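Local coordinates for amyloid-like protein 1 (Homo sapiens, PDB 3PMR) that probably binds heparin and dimerises through its E2 domain, consistent with a role in cell adhesion for this relative of the amyloid precursor protein, at residues L37-R40 with R41-I45. Residues are numbered along the deposited sequence; the frame is centred on the assembly and turned at random.
Sequences LEER and RMRQI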
loop_
_atom_site.group_PDB
_atom_site.type_symbol
_atom_site.label_atom_id
_atom_site.label_comp_id
_atom_site.label_asym_id
_atom_site.label_seq_id
_atom_site.Cartn_x
_atom_site.Cartn_y
_atom_site.Cartn_z
ATOM N N LEU B 37 -5.190 -11.432 -6.922
ATOM C CA LEU B 37 -3.871 -12.022 -7.134
ATOM C C LEU B 37 -3.176 -12.391 -5.830
ATOM O O LEU B 37 -2.388 -13.341 -5.789
ATOM C CB LEU B 37 -2.984 -11.069 -7.934
ATOM C CG LEU B 37 -3.414 -10.844 -9.389
ATOM C CD1 LEU B 37 -2.431 -9.897 -10.068
ATOM C CD2 LEU B 37 -3.460 -12.175 -10.123
ATOM N N GLU B 38 -3.456 -11.631 -4.773
ATOM C CA GLU B 38 -2.879 -11.887 -3.457
ATOM C C GLU B 38 -3.358 -13.258 -2.987
ATOM O O GLU B 38 -2.571 -14.100 -2.550
ATOM C CB GLU B 38 -3.351 -10.815 -2.463
ATOM C CG GLU B 38 -2.920 -11.055 -1.017
ATOM C CD GLU B 38 -3.462 -10.002 -0.058
ATOM O OE1 GLU B 38 -3.100 -8.817 -0.215
ATOM O OE2 GLU B 38 -4.250 -10.353 0.847
ATOM N N GLU B 39 -4.667 -13.453 -3.086
ATOM C CA GLU B 39 -5.335 -14.690 -2.685
ATOM C C GLU B 39 -4.909 -15.884 -3.527
ATOM O O GLU B 39 -4.677 -16.980 -3.008
ATOM C CB GLU B 39 -6.855 -14.516 -2.798
ATOM C CG GLU B 39 -7.452 -13.569 -1.771
ATOM C CD GLU B 39 -8.912 -13.247 -2.046
ATOM O OE1 GLU B 39 -9.581 -12.697 -1.143
ATOM O OE2 GLU B 39 -9.387 -13.535 -3.168
ATOM N N ARG B 40 -4.817 -15.670 -4.831
ATOM C CA ARG B 40 -4.421 -16.732 -5.746
ATOM C C ARG B 40 -3.010 -17.223 -5.412
ATOM O O ARG B 40 -2.747 -18.421 -5.346
ATOM C CB ARG B 40 -4.474 -16.207 -7.184
ATOM C CG ARG B 40 -4.131 -17.234 -8.255
ATOM C CD ARG B 40 -4.174 -16.598 -9.642
ATOM N NE ARG B 40 -5.507 -16.097 -9.968
ATOM C CZ ARG B 40 -5.786 -15.372 -11.049
ATOM N NH1 ARG B 40 -4.821 -15.059 -11.911
ATOM N NH2 ARG B 40 -7.029 -14.957 -11.272
ATOM N N ARG B 41 -2.102 -16.283 -5.187
ATOM C CA ARG B 41 -0.728 -16.632 -4.881
ATOM C C ARG B 41 -0.578 -17.260 -3.496
ATOM O O ARG B 41 0.243 -18.159 -3.304
ATOM C CB ARG B 41 0.163 -15.396 -5.028
ATOM C CG ARG B 41 0.175 -14.833 -6.458
ATOM C CD ARG B 41 0.565 -15.907 -7.484
ATOM N NE ARG B 41 0.763 -15.342 -8.817
ATOM C CZ ARG B 41 1.426 -15.950 -9.796
ATOM N NH1 ARG B 41 1.959 -17.150 -9.596
ATOM N NH2 ARG B 41 1.572 -15.349 -10.971
ATOM N N MET B 42 -1.362 -16.790 -2.533
ATOM C CA MET B 42 -1.318 -17.359 -1.191
ATOM C C MET B 42 -1.674 -18.854 -1.254
ATOM O O MET B 42 -1.026 -19.667 -0.606
ATOM C CB MET B 42 -2.279 -16.600 -0.261
ATOM C CG MET B 42 -1.704 -15.271 0.232
ATOM S SD MET B 42 -2.924 -14.252 1.077
ATOM C CE MET B 42 -3.347 -15.341 2.455
ATOM N N ARG B 43 -2.685 -19.213 -2.046
ATOM C CA ARG B 43 -3.083 -20.623 -2.199
ATOM C C ARG B 43 -1.998 -21.472 -2.863
ATOM O O ARG B 43 -1.808 -22.637 -2.508
ATOM C CB ARG B 43 -4.349 -20.762 -3.044
ATOM C CG ARG B 43 -5.599 -20.184 -2.442
ATOM C CD ARG B 43 -6.818 -20.740 -3.156
ATOM N NE ARG B 43 -7.963 -19.842 -3.043
ATOM C CZ ARG B 43 -8.115 -18.739 -3.770
ATOM N NH1 ARG B 43 -7.198 -18.399 -4.669
ATOM N NH2 ARG B 43 -9.180 -17.970 -3.594
ATOM N N GLN B 44 -1.315 -20.904 -3.850
ATOM C CA GLN B 44 -0.250 -21.630 -4.543
ATOM C C GLN B 44 0.920 -21.871 -3.597
ATOM O O GLN B 44 1.490 -22.948 -3.571
ATOM C CB GLN B 44 0.241 -20.844 -5.762
ATOM C CG GLN B 44 -0.759 -20.777 -6.895
ATOM C CD GLN B 44 -0.337 -19.804 -7.994
ATOM O OE1 GLN B 44 0.791 -19.307 -8.010
ATOM N NE2 GLN B 44 -1.248 -19.536 -8.917
ATOM N N ILE B 45 1.279 -20.856 -2.828
ATOM C CA ILE B 45 2.372 -20.984 -1.877
ATOM C C ILE B 45 2.018 -22.064 -0.863
ATOM O O ILE B 45 2.843 -22.896 -0.503
ATOM C CB ILE B 45 2.608 -19.674 -1.097
ATOM C CG1 ILE B 45 3.049 -18.566 -2.055
ATOM C CG2 ILE B 45 3.640 -19.905 -0.006
ATOM C CD1 ILE B 45 3.131 -17.187 -1.421
HETATM O O HOH W 1 -10.242 -15.586 -4.674
#
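Arg-41, Met-42, Arg-43 and Gln-44 donate their backbone N-H groups to the carbonyls of Leu-37, Glu-38, Glu-39 and Arg-40, four consecutive i to i+4 hydrogen bonds of helix 26-56, the shortest being 2.9 Å from Met-42 N to Glu-38 O. Two pairs of side chains one turn apart, Glu-38 with Met-42 and Arg-40 with Gln-44, run alongside each other. In the first, Glu-38 CG lies 3.8 Å from Met-42 SD; the Glu-38 carboxylate continues to a salt bridge with Arg-149 of the second subunit, whose side chain also packs on Met-42. On the exposed side, Arg-43 brings its guanidinium back obliquely beside the preceding turn, NH1 lying 3.4 Å from Arg-40 CA. A water joins its NH2 to Glu-39, accepting from Arg-43 NH2 in the guanidinium plane (2.8 Å) and donating to Glu-39 OE2 (2.7 Å). The two charged groups therefore meet through solvent, and the poor order of Arg-43 suggests a loose link. Gln-44 extends beside Arg-40, its NE2 3.7 Å from Arg-40 CG, with the amide and guanidinium planes 30° apart. With Gln-44 CG anti to the carbonyl carbon (chi1 -70°), the amide reaches back to Arg-41, whose NH1 meets a lone pair of OE1 at 2.9 Å, though the N-H...O angle is bent to 134°. Arg-41 NE forms a salt bridge with Glu-88, and its NH1 a hydrogen bond with Gln-84, both on helix 64-119. A leucine in place of Gln-44 removes the OE1 acceptor and would probably leave the Arg-41 guanidinium, still held by Glu-88 and Gln-84, without its intrahelical brace. One helix thus turns distinct chemistry in three directions: a buried arginine clamps it to its antiparallel neighbour in the E2 domain, a glutamate bonds the partner subunit, and a water-linked pair faces outward.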